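Local structure of proximal thread matrix protein 1 (Mytilus galloprovincialis, 4CN9) at residues L275-N278 with F279-D282; K428-E431 with D432-L436; T420-F423 with D424-S427; A411-E414 with E415-F418. The protein binds zinc and is a collagen-binding structural matrix protein of the mussel byssus, built from two von Willebrand factor type A domains. All coordinates share one frame; numbering follows the deposited sequence.

Overall arrangement
All four contacts are local ones in the second von Willebrand factor type A unit, away from the zinc sites. Contact 1 lies on helix 272-285. The other three follow one another along the chain: contact 4 leads into edge strand 417-420, contact 3 turns after it, and contact 2 opens helix 430-437. Contact 1 packs against contacts 3 and 2, with centres about 11 and 12 Å away, through the Phe279 ring toward both and through Leu275 and Met276 toward Phe423 and Asp424 of contact 3. Contacts 2 and 4 touch where Asp432 and Leu436 meet Phe418, their centres about 12 Å apart. Contact 4 stands off from contact 1, about 7 Å between nearest atoms.

Contact 1 (L275-N278 with F279-D282); sequences LMKN and FMKD
Asn278 and Lys281 run side by side, one helical turn apart, and their polar ends join: Lys281 NZ donates to Asn278 OD1 at 3.2 Å, arriving tilted 28° from the amide plane. The lysine gets there by bending at its third torsion (chi3 52°), which brings the ammonium back to the asparagine while CG and CD pass close to Lys277 O, CG being 3.4 Å from Lys277 O. Asn278 OD1 also accepts from Gln274 NE2, so this oxygen takes donors from both the preceding and the following turn. Lys281 NZ has a stronger partner of its own, a salt bridge to Asp326 on helix 318-327.

Phe279 touches the preceding turn at its root. Its CB sits 3.4 Å from Met276 O, but CG is anti to the backbone N (chi1 175°), and that torsion carries the ring off toward other elements. Met280 does the reverse: its thioether end folds back, and the methyl CE comes to 3.7 Å from Lys277 CA and 4.5 Å from Met276 CG. Under these side chains the backbone ladder is regular helix, as in the bonds from Lys281 N to Lys277 O (2.9 Å) and from Asp282 N to Asn278 O (2.8 Å).

Helix 272-285 is the crossover of a beta-alpha-beta unit between strands 253-260 and 295-302. Met276 and Met280 rest on the first of these strands, Lys277 reaches carbonyls of Asp326 and Val328 at the end of helix 318-327, and Phe279 touches Met430 of helix 430-437 and Leu426 of the loop before it.

Contact 2 (K428-E431 with D432-L436); sequences KIME and DVVKL
The flat groups joining Ile429, Met430 and Glu431 to the next turn are their peptide carbonyls. Glu431 O receives Lys435 N from a position tilted 23° out of the carbonyl plane, whereas Val433 N and Val434 N meet Ile429 O and Met430 O almost head-on, each at 2.9 Å. A valine methyl also lies against each of these two oxygens: Val433 CG2 is 3.4 Å from Ile429 O, and Val434 CG2 is 3.3 Å from Met430 O. The Glu431 carboxylate turns to Arg286, with which OE1 forms a salt bridge, and its OE1 stays 6.9 Å from Lys435 NZ.

Two apolar pairs accompany these bonds. Ile429 and Val433 point the same way, Ile429 CG1 lying 4.1 Å from Val433 CG2. Met430 instead crosses Val434 at a slant; its chain, bent at chi2 (81°) and again at chi3, sets SD beside Val434 CG2. At the helix start, a water accepts from Asp432 N and donates to Lys428 O, 3.0 Å from the latter, spanning the same four-residue interval as the direct bonds.

The chemistry is that of an amphipathic helix start. Ile429 and Val433 face Ile396 of the central sheet, while the glutamate, aspartate and second lysine are solvent-exposed. The water carries the helical bonding pattern back one step, to a carbonyl with no direct bond to Asp432 N.

Contact 3 (T420-F423 with D424-S427); sequences TSSF and DKLS
Ser422 and Lys425 are joined by backbone hydrogen bonding, Lys425 N donating to Ser422 O at 3.1 Å. Leu426 N follows in the same way, bonding to Phe423 O at 3.2 Å with an N-H...O angle of 164°. Both N-H groups approach from well above the carbonyl plane, in two overlapping i to i+3 turns.

Side-chain hydroxyls add to this. Thr420 OG1 donates to Ser422 O at 3.1 Å, from the face of that carbonyl opposite to Lys425 N, so the oxygen is gripped from both faces. The hydroxyl can reach forward to Ser422 O because OG1 stands between the backbone N and the carbonyl carbon (chi1 66°). Ser422 OG, placed likewise, accepts a weak bond from Lys425 N at 3.4 Å.

Further contacts are largely van der Waals. Thr420 CG2 packs 3.7 Å from Lys425 O, and the lysine chain, bent at chi2 and chi3, passes the serines, with CG 3.3 Å from Ser422 OG and CE 3.1 Å from Ser421 OG. Phe423 and Leu426 lie alongside one another, Leu426 CD1 being 4.1 Å from Phe423 CD2; both also touch Val398 and helix 272-285.

Replacing Thr420 with a valine would probably leave Ser422 O held from one face only and allow the turn to shift relative to the strand end. The chemistry thus divides the link from strand 417-420 to helix 430-437: the threonine hydroxyl and backbone N-H groups hold the bend, with a weak bond to Ser422 OG, the phenylalanine and leucine fasten it to the core, and the exposed Asp424 and Lys425 occupy its outer side.

Contact 4 (A411-E414 with E415-F418); sequences ASSE and EYVF
Ser413 sits over the Tyr416 ring: its CB is 3.8 Å from the ring centroid and only 4° off the ring normal, a CH-pi contact with one face. Ser412 CB approaches the same ring obliquely, 3.7 Å from Tyr416 CD2. The ring is brought beneath Ser413 CB by a CG that lies beside the backbone N (chi1 -54°) and a chi2 near zero, and it also touches Leu436 of helix 430-437.

While its CB meets the ring, Ser413 turns its hydroxyl the other way. OG, anti to its own N at chi1 173°, accepts from Glu415 N at 3.1 Å, which closes an ST turn. Ser413 O takes Tyr416 N at 2.8 Å, and Glu414 O takes Val417 N at 3.3 Å, so two type I turns overlap in passing from loop to strand. Beyond them Val417 CG2 comes back to Ala411 CB at 3.7 Å, an apolar contact across the bend. An alanine in place of Tyr416 would probably leave Ser412 CB and Ser413 CB without the surface they rest on and open a gap beside Leu436.

The bend links helix 404-410 to edge strand 417-420. Ser412 and Tyr416 pack on strand 391-398, to which Ser412 OG is also bonded at Ile393 N, and Val417 leans on helix 404-410. Toward the first domain, Glu414 and Glu415 bond to Gln213 and His188.

Contact 1 (L275-N278 with F279-D282)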
loop_
_atom_site.group_PDB
_atom_site.type_symbol
_atom_site.label_atom_id
_atom_site.label_comp_id
_atom_site.label_asym_id
_atom_site.label_seq_id
_atom_site.Cartn_x
_atom_site.Cartn_y
_atom_site.Cartn_z
ATOM N N LEU A 275 -9.002 20.446 -19.136
ATOM C CA LEU A 275 -9.754 19.494 -18.323
ATOM C C LEU A 275 -8.826 18.874 -17.265
ATOM O O LEU A 275 -9.196 18.710 -16.098
ATOM C CB LEU A 275 -10.401 18.421 -19.199
ATOM C CG LEU A 275 -11.643 18.847 -19.999
ATOM C CD1 LEU A 275 -12.051 17.755 -20.966
ATOM C CD2 LEU A 275 -12.803 19.204 -19.074
ATOM N N MET A 276 -7.604 18.561 -17.676
ATOM C CA MET A 276 -6.613 18.014 -16.763
ATOM C C MET A 276 -6.218 19.030 -15.686
ATOM O O MET A 276 -6.126 18.691 -14.500
ATOM C CB MET A 276 -5.382 17.534 -17.560
ATOM C CG MET A 276 -4.337 16.811 -16.721
ATOM S SD MET A 276 -2.894 16.333 -17.730
ATOM C CE MET A 276 -2.341 17.935 -18.266
ATOM N N LYS A 277 -6.012 20.284 -16.075
ATOM C CA LYS A 277 -5.732 21.324 -15.090
ATOM C C LYS A 277 -6.880 21.482 -14.090
ATOM O O LYS A 277 -6.649 21.619 -12.884
ATOM C CB LYS A 277 -5.452 22.657 -15.775
ATOM C CG LYS A 277 -4.150 22.703 -16.539
ATOM C CD LYS A 277 -4.081 23.991 -17.349
ATOM C CE LYS A 277 -2.685 24.283 -17.823
ATOM N NZ LYS A 277 -2.674 25.489 -18.719
ATOM N N ASN A 278 -8.121 21.461 -14.578
ATOM C CA ASN A 278 -9.265 21.609 -13.686
ATOM C C ASN A 278 -9.319 20.464 -12.681
ATOM O O ASN A 278 -9.684 20.660 -11.529
ATOM C CB ASN A 278 -10.576 21.670 -14.468
ATOM C CG ASN A 278 -10.738 22.966 -15.261
ATOM O OD1 ASN A 278 -9.940 23.902 -15.141
ATOM N ND2 ASN A 278 -11.793 23.027 -16.066
ATOM N N PHE A 279 -8.944 19.266 -13.119
ATOM C CA PHE A 279 -8.915 18.108 -12.230
ATOM C C PHE A 279 -7.940 18.370 -11.080
ATOM O O PHE A 279 -8.272 18.184 -9.916
ATOM C CB PHE A 279 -8.545 16.869 -13.057
ATOM C CG PHE A 279 -8.345 15.603 -12.263
ATOM C CD1 PHE A 279 -9.420 14.887 -11.789
ATOM C CD2 PHE A 279 -7.079 15.090 -12.068
ATOM C CE1 PHE A 279 -9.239 13.708 -11.094
ATOM C CE2 PHE A 279 -6.892 13.897 -11.374
ATOM C CZ PHE A 279 -7.971 13.210 -10.899
ATOM N N MET A 280 -6.743 18.843 -11.399
ATOM C CA MET A 280 -5.752 19.132 -10.369
ATOM C C MET A 280 -6.168 20.283 -9.447
ATOM O O MET A 280 -5.983 20.210 -8.228
ATOM C CB MET A 280 -4.401 19.407 -11.026
ATOM C CG MET A 280 -3.884 18.174 -11.723
ATOM S SD MET A 280 -2.297 18.370 -12.525
ATOM C CE MET A 280 -2.668 19.664 -13.714
ATOM N N LYS A 281 -6.731 21.343 -10.022
ATOM C CA LYS A 281 -7.259 22.447 -9.224
ATOM C C LYS A 281 -8.384 21.997 -8.281
ATOM O O LYS A 281 -8.455 22.452 -7.142
ATOM C CB LYS A 281 -7.736 23.580 -10.143
ATOM C CG LYS A 281 -6.589 24.332 -10.773
ATOM C CD LYS A 281 -6.955 24.943 -12.118
ATOM C CE LYS A 281 -8.211 25.755 -12.026
ATOM N NZ LYS A 281 -8.683 26.271 -13.336
ATOM N N ASP A 282 -9.254 21.100 -8.748
ATOM C CA ASP A 282 -10.322 20.570 -7.907
ATOM C C ASP A 282 -9.765 19.786 -6.720
ATOM O O ASP A 282 -10.290 19.864 -5.613
ATOM C CB ASP A 282 -11.299 19.706 -8.712
ATOM C CG ASP A 282 -12.180 20.532 -9.656
ATOM O OD1 ASP A 282 -12.164 21.770 -9.549
ATOM O OD2 ASP A 282 -12.882 19.941 -10.508
#

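Contact 2 (K428-E431 with D432-L436)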
loop_
_atom_site.group_PDB
_atom_site.type_symbol
_atom_site.label_atom_id
_atom_site.label_comp_id
_atom_site.label_asym_id
_atom_site.label_seq_id
_atom_site.Cartn_x
_atom_site.Cartn_y
_atom_site.Cartn_z
ATOM N N LYS A 428 -15.038 11.120 -12.925
ATOM C CA LYS A 428 -15.412 9.789 -12.459
ATOM C C LYS A 428 -14.450 9.186 -11.420
ATOM O O LYS A 428 -14.850 8.321 -10.657
ATOM C CB LYS A 428 -15.545 8.849 -13.666
ATOM C CG LYS A 428 -15.243 7.374 -13.392
ATOM C CD LYS A 428 -15.399 6.497 -14.658
ATOM C CE LYS A 428 -14.108 6.401 -15.496
ATOM N NZ LYS A 428 -13.084 5.443 -14.951
ATOM N N ILE A 429 -13.187 9.618 -11.396
ATOM C CA ILE A 429 -12.204 9.033 -10.473
ATOM C C ILE A 429 -11.798 10.009 -9.369
ATOM O O ILE A 429 -11.021 9.666 -8.484
ATOM C CB ILE A 429 -10.904 8.566 -11.203
ATOM C CG1 ILE A 429 -10.110 9.757 -11.720
ATOM C CG2 ILE A 429 -11.227 7.578 -12.319
ATOM C CD1 ILE A 429 -8.806 9.367 -12.406
ATOM N N MET A 430 -12.338 11.218 -9.425
ATOM C CA MET A 430 -11.970 12.291 -8.510
ATOM C C MET A 430 -12.056 11.912 -7.028
ATOM O O MET A 430 -11.117 12.148 -6.266
ATOM C CB MET A 430 -12.883 13.487 -8.775
ATOM C CG MET A 430 -12.818 14.565 -7.738
ATOM S SD MET A 430 -11.387 15.567 -8.074
ATOM C CE MET A 430 -11.948 16.377 -9.593
ATOM N N GLU A 431 -13.179 11.342 -6.607
ATOM C CA GLU A 431 -13.368 11.050 -5.188
ATOM C C GLU A 431 -12.340 10.038 -4.704
ATOM O O GLU A 431 -11.757 10.195 -3.632
ATOM C CB GLU A 431 -14.771 10.505 -4.906
ATOM C CG GLU A 431 -15.876 11.523 -5.055
ATOM C CD GLU A 431 -15.556 12.829 -4.363
ATOM O OE1 GLU A 431 -15.258 12.806 -3.146
ATOM O OE2 GLU A 431 -15.586 13.875 -5.047
ATOM N N ASP A 432 -12.133 8.993 -5.493
ATOM C CA ASP A 432 -11.170 7.967 -5.138
ATOM C C ASP A 432 -9.758 8.539 -5.104
ATOM O O ASP A 432 -8.973 8.191 -4.225
ATOM C CB ASP A 432 -11.244 6.788 -6.111
ATOM C CG ASP A 432 -12.464 5.915 -5.878
ATOM O OD1 ASP A 432 -13.011 5.954 -4.757
ATOM O OD2 ASP A 432 -12.869 5.185 -6.813
ATOM N N VAL A 433 -9.428 9.424 -6.034
ATOM C CA VAL A 433 -8.076 9.991 -6.044
ATOM C C VAL A 433 -7.855 10.896 -4.839
ATOM O O VAL A 433 -6.816 10.827 -4.211
ATOM C CB VAL A 433 -7.729 10.694 -7.376
ATOM C CG1 VAL A 433 -6.433 11.480 -7.262
ATOM C CG2 VAL A 433 -7.627 9.659 -8.492
ATOM N N VAL A 434 -8.849 11.717 -4.499
ATOM C CA VAL A 434 -8.778 12.583 -3.316
ATOM C C VAL A 434 -8.554 11.792 -2.018
ATOM O O VAL A 434 -7.748 12.204 -1.172
ATOM C CB VAL A 434 -10.046 13.483 -3.209
ATOM C CG1 VAL A 434 -10.137 14.159 -1.860
ATOM C CG2 VAL A 434 -10.044 14.533 -4.325
ATOM N N LYS A 435 -9.253 10.667 -1.857
ATOM C CA LYS A 435 -9.091 9.845 -0.661
ATOM C C LYS A 435 -7.656 9.374 -0.524
ATOM O O LYS A 435 -7.149 9.274 0.587
ATOM C CB LYS A 435 -9.993 8.605 -0.671
ATOM C CG LYS A 435 -11.466 8.866 -0.382
ATOM C CD LYS A 435 -12.240 7.544 -0.387
ATOM C CE LYS A 435 -13.750 7.756 -0.353
ATOM N NZ LYS A 435 -14.496 6.463 -0.438
ATOM N N LEU A 436 -7.006 9.069 -1.643
ATOM C CA LEU A 436 -5.590 8.706 -1.603
ATOM C C LEU A 436 -4.699 9.942 -1.389
ATOM O O LEU A 436 -3.765 9.906 -0.602
ATOM C CB LEU A 436 -5.192 7.970 -2.885
ATOM C CG LEU A 436 -5.992 6.692 -3.167
ATOM C CD1 LEU A 436 -5.555 6.040 -4.463
ATOM C CD2 LEU A 436 -5.861 5.710 -2.017
HETATM O O HOH W 1 -14.011 8.355 -7.760
#

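Contact 3 (T420-F423 with D424-S427)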
loop_
_atom_site.group_PDB
_atom_site.type_symbol
_atom_site.label_atom_id
_atom_site.label_comp_id
_atom_site.label_asym_id
_atom_site.label_seq_id
_atom_site.Cartn_x
_atom_site.Cartn_y
_atom_site.Cartn_z
ATOM N N THR A 420 -8.988 6.169 -17.452
ATOM C CA THR A 420 -10.242 6.676 -18.015
ATOM C C THR A 420 -10.058 6.808 -19.516
ATOM O O THR A 420 -8.955 7.034 -19.992
ATOM C CB THR A 420 -10.696 8.057 -17.404
ATOM O OG1 THR A 420 -9.778 9.108 -17.752
ATOM C CG2 THR A 420 -10.791 7.993 -15.884
ATOM N N SER A 421 -11.143 6.700 -20.269
ATOM C CA SER A 421 -11.052 6.761 -21.722
ATOM C C SER A 421 -10.855 8.191 -22.222
ATOM O O SER A 421 -10.347 8.406 -23.317
ATOM C CB SER A 421 -12.332 6.193 -22.341
ATOM O OG SER A 421 -13.435 6.949 -21.895
ATOM N N SER A 422 -11.277 9.172 -21.437
ATOM C CA SER A 422 -11.171 10.556 -21.867
ATOM C C SER A 422 -10.963 11.479 -20.694
ATOM O O SER A 422 -11.243 11.134 -19.542
ATOM C CB SER A 422 -12.434 11.005 -22.611
ATOM O OG SER A 422 -13.488 11.246 -21.708
ATOM N N PHE A 423 -10.499 12.674 -21.020
ATOM C CA PHE A 423 -10.265 13.712 -20.033
ATOM C C PHE A 423 -11.571 14.200 -19.400
ATOM O O PHE A 423 -11.582 14.611 -18.249
ATOM C CB PHE A 423 -9.478 14.847 -20.678
ATOM C CG PHE A 423 -8.028 14.499 -20.932
ATOM C CD1 PHE A 423 -7.650 13.841 -22.087
ATOM C CD2 PHE A 423 -7.050 14.816 -19.994
ATOM C CE1 PHE A 423 -6.318 13.512 -22.310
ATOM C CE2 PHE A 423 -5.730 14.489 -20.202
ATOM C CZ PHE A 423 -5.358 13.845 -21.364
ATOM N N ASP A 424 -12.674 14.119 -20.145
ATOM C CA ASP A 424 -13.975 14.490 -19.612
ATOM C C ASP A 424 -14.374 13.559 -18.465
ATOM O O ASP A 424 -15.142 13.943 -17.585
ATOM C CB ASP A 424 -15.046 14.406 -20.708
ATOM C CG ASP A 424 -14.830 15.419 -21.823
ATOM O OD1 ASP A 424 -13.999 15.171 -22.730
ATOM O OD2 ASP A 424 -15.514 16.452 -21.801
ATOM N N LYS A 425 -13.865 12.328 -18.480
ATOM C CA LYS A 425 -14.247 11.351 -17.463
ATOM C C LYS A 425 -13.323 11.348 -16.243
ATOM O O LYS A 425 -13.459 10.495 -15.374
ATOM C CB LYS A 425 -14.360 9.953 -18.080
ATOM C CG LYS A 425 -15.299 9.916 -19.295
ATOM C CD LYS A 425 -16.132 8.638 -19.401
ATOM C CE LYS A 425 -15.266 7.386 -19.395
ATOM N NZ LYS A 425 -15.998 6.167 -19.879
ATOM N N LEU A 426 -12.410 12.316 -16.156
ATOM C CA LEU A 426 -11.578 12.444 -14.958
ATOM C C LEU A 426 -12.441 12.654 -13.720
ATOM O O LEU A 426 -12.078 12.224 -12.635
ATOM C CB LEU A 426 -10.534 13.557 -15.091
ATOM C CG LEU A 426 -9.254 13.190 -15.841
ATOM C CD1 LEU A 426 -8.412 14.423 -16.102
ATOM C CD2 LEU A 426 -8.439 12.138 -15.078
ATOM N N SER A 427 -13.604 13.278 -13.886
ATOM C CA SER A 427 -14.522 13.489 -12.764
ATOM C C SER A 427 -14.935 12.161 -12.112
ATOM O O SER A 427 -15.149 12.080 -10.898
ATOM C CB SER A 427 -15.765 14.229 -13.253
ATOM O OG SER A 427 -16.477 13.429 -14.186
#

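Contact 4 (A411-E414 with E415-F418)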
loop_
_atom_site.group_PDB
_atom_site.type_symbol
_atom_site.label_atom_id
_atom_site.label_comp_id
_atom_site.label_asym_id
_atom_site.label_seq_id
_atom_site.Cartn_x
_atom_site.Cartn_y
_atom_site.Cartn_z
ATOM N N ALA A 411 3.064 3.026 -9.345
ATOM C CA ALA A 411 2.171 3.264 -8.213
ATOM C C ALA A 411 2.589 2.465 -6.987
ATOM O O ALA A 411 3.258 1.436 -7.102
ATOM C CB ALA A 411 0.745 2.937 -8.578
ATOM N N SER A 412 2.163 2.937 -5.819
ATOM C CA SER A 412 2.470 2.283 -4.550
ATOM C C SER A 412 1.631 1.017 -4.389
ATOM O O SER A 412 1.934 0.141 -3.562
ATOM C CB SER A 412 2.225 3.243 -3.375
ATOM O OG SER A 412 3.245 4.228 -3.265
ATOM N N SER A 413 0.570 0.939 -5.184
ATOM C CA SER A 413 -0.303 -0.203 -5.201
ATOM C C SER A 413 -1.147 -0.164 -6.460
ATOM O O SER A 413 -1.466 0.909 -6.967
ATOM C CB SER A 413 -1.211 -0.180 -3.961
ATOM O OG SER A 413 -2.177 -1.200 -4.052
ATOM N N GLU A 414 -1.525 -1.333 -6.970
ATOM C CA GLU A 414 -2.443 -1.388 -8.106
ATOM C C GLU A 414 -3.809 -0.810 -7.759
ATOM O O GLU A 414 -4.544 -0.372 -8.639
ATOM C CB GLU A 414 -2.562 -2.820 -8.670
ATOM C CG GLU A 414 -3.338 -2.869 -9.976
ATOM C CD GLU A 414 -3.140 -4.167 -10.771
ATOM O OE1 GLU A 414 -2.215 -4.950 -10.459
ATOM O OE2 GLU A 414 -3.913 -4.380 -11.733
ATOM N N GLU A 415 -4.136 -0.753 -6.474
ATOM C CA GLU A 415 -5.342 -0.058 -6.049
ATOM C C GLU A 415 -5.253 1.453 -6.270
ATOM O O GLU A 415 -6.284 2.146 -6.270
ATOM C CB GLU A 415 -5.629 -0.349 -4.572
ATOM C CG GLU A 415 -5.904 -1.819 -4.299
ATOM C CD GLU A 415 -7.246 -2.250 -4.837
ATOM O OE1 GLU A 415 -8.118 -1.373 -5.026
ATOM O OE2 GLU A 415 -7.439 -3.461 -5.080
ATOM N N TYR A 416 -4.031 1.962 -6.460
ATOM C CA TYR A 416 -3.802 3.399 -6.619
ATOM C C TYR A 416 -3.556 3.745 -8.088
ATOM O O TYR A 416 -3.017 4.813 -8.394
ATOM C CB TYR A 416 -2.600 3.886 -5.803
ATOM C CG TYR A 416 -2.601 3.550 -4.313
ATOM C CD1 TYR A 416 -3.715 2.995 -3.681
ATOM C CD2 TYR A 416 -1.470 3.776 -3.553
ATOM C CE1 TYR A 416 -3.690 2.680 -2.316
ATOM C CE2 TYR A 416 -1.437 3.475 -2.193
ATOM C CZ TYR A 416 -2.544 2.932 -1.583
ATOM O OH TYR A 416 -2.466 2.614 -0.248
ATOM N N VAL A 417 -3.954 2.831 -8.966
ATOM C CA VAL A 417 -3.905 2.991 -10.416
ATOM C C VAL A 417 -5.307 3.258 -10.978
ATOM O O VAL A 417 -6.253 2.529 -10.698
ATOM C CB VAL A 417 -3.362 1.705 -11.096
ATOM C CG1 VAL A 417 -3.549 1.752 -12.621
ATOM C CG2 VAL A 417 -1.922 1.482 -10.751
ATOM N N PHE A 418 -5.425 4.299 -11.797
ATOM C CA PHE A 418 -6.703 4.703 -12.351
ATOM C C PHE A 418 -6.554 4.924 -13.844
ATOM O O PHE A 418 -5.520 5.424 -14.301
ATOM C CB PHE A 418 -7.184 6.001 -11.703
ATOM C CG PHE A 418 -7.393 5.903 -10.231
ATOM C CD1 PHE A 418 -6.346 6.123 -9.352
ATOM C CD2 PHE A 418 -8.638 5.573 -9.719
ATOM C CE1 PHE A 418 -6.539 6.023 -7.980
ATOM C CE2 PHE A 418 -8.838 5.466 -8.361
ATOM C CZ PHE A 418 -7.794 5.696 -7.486
#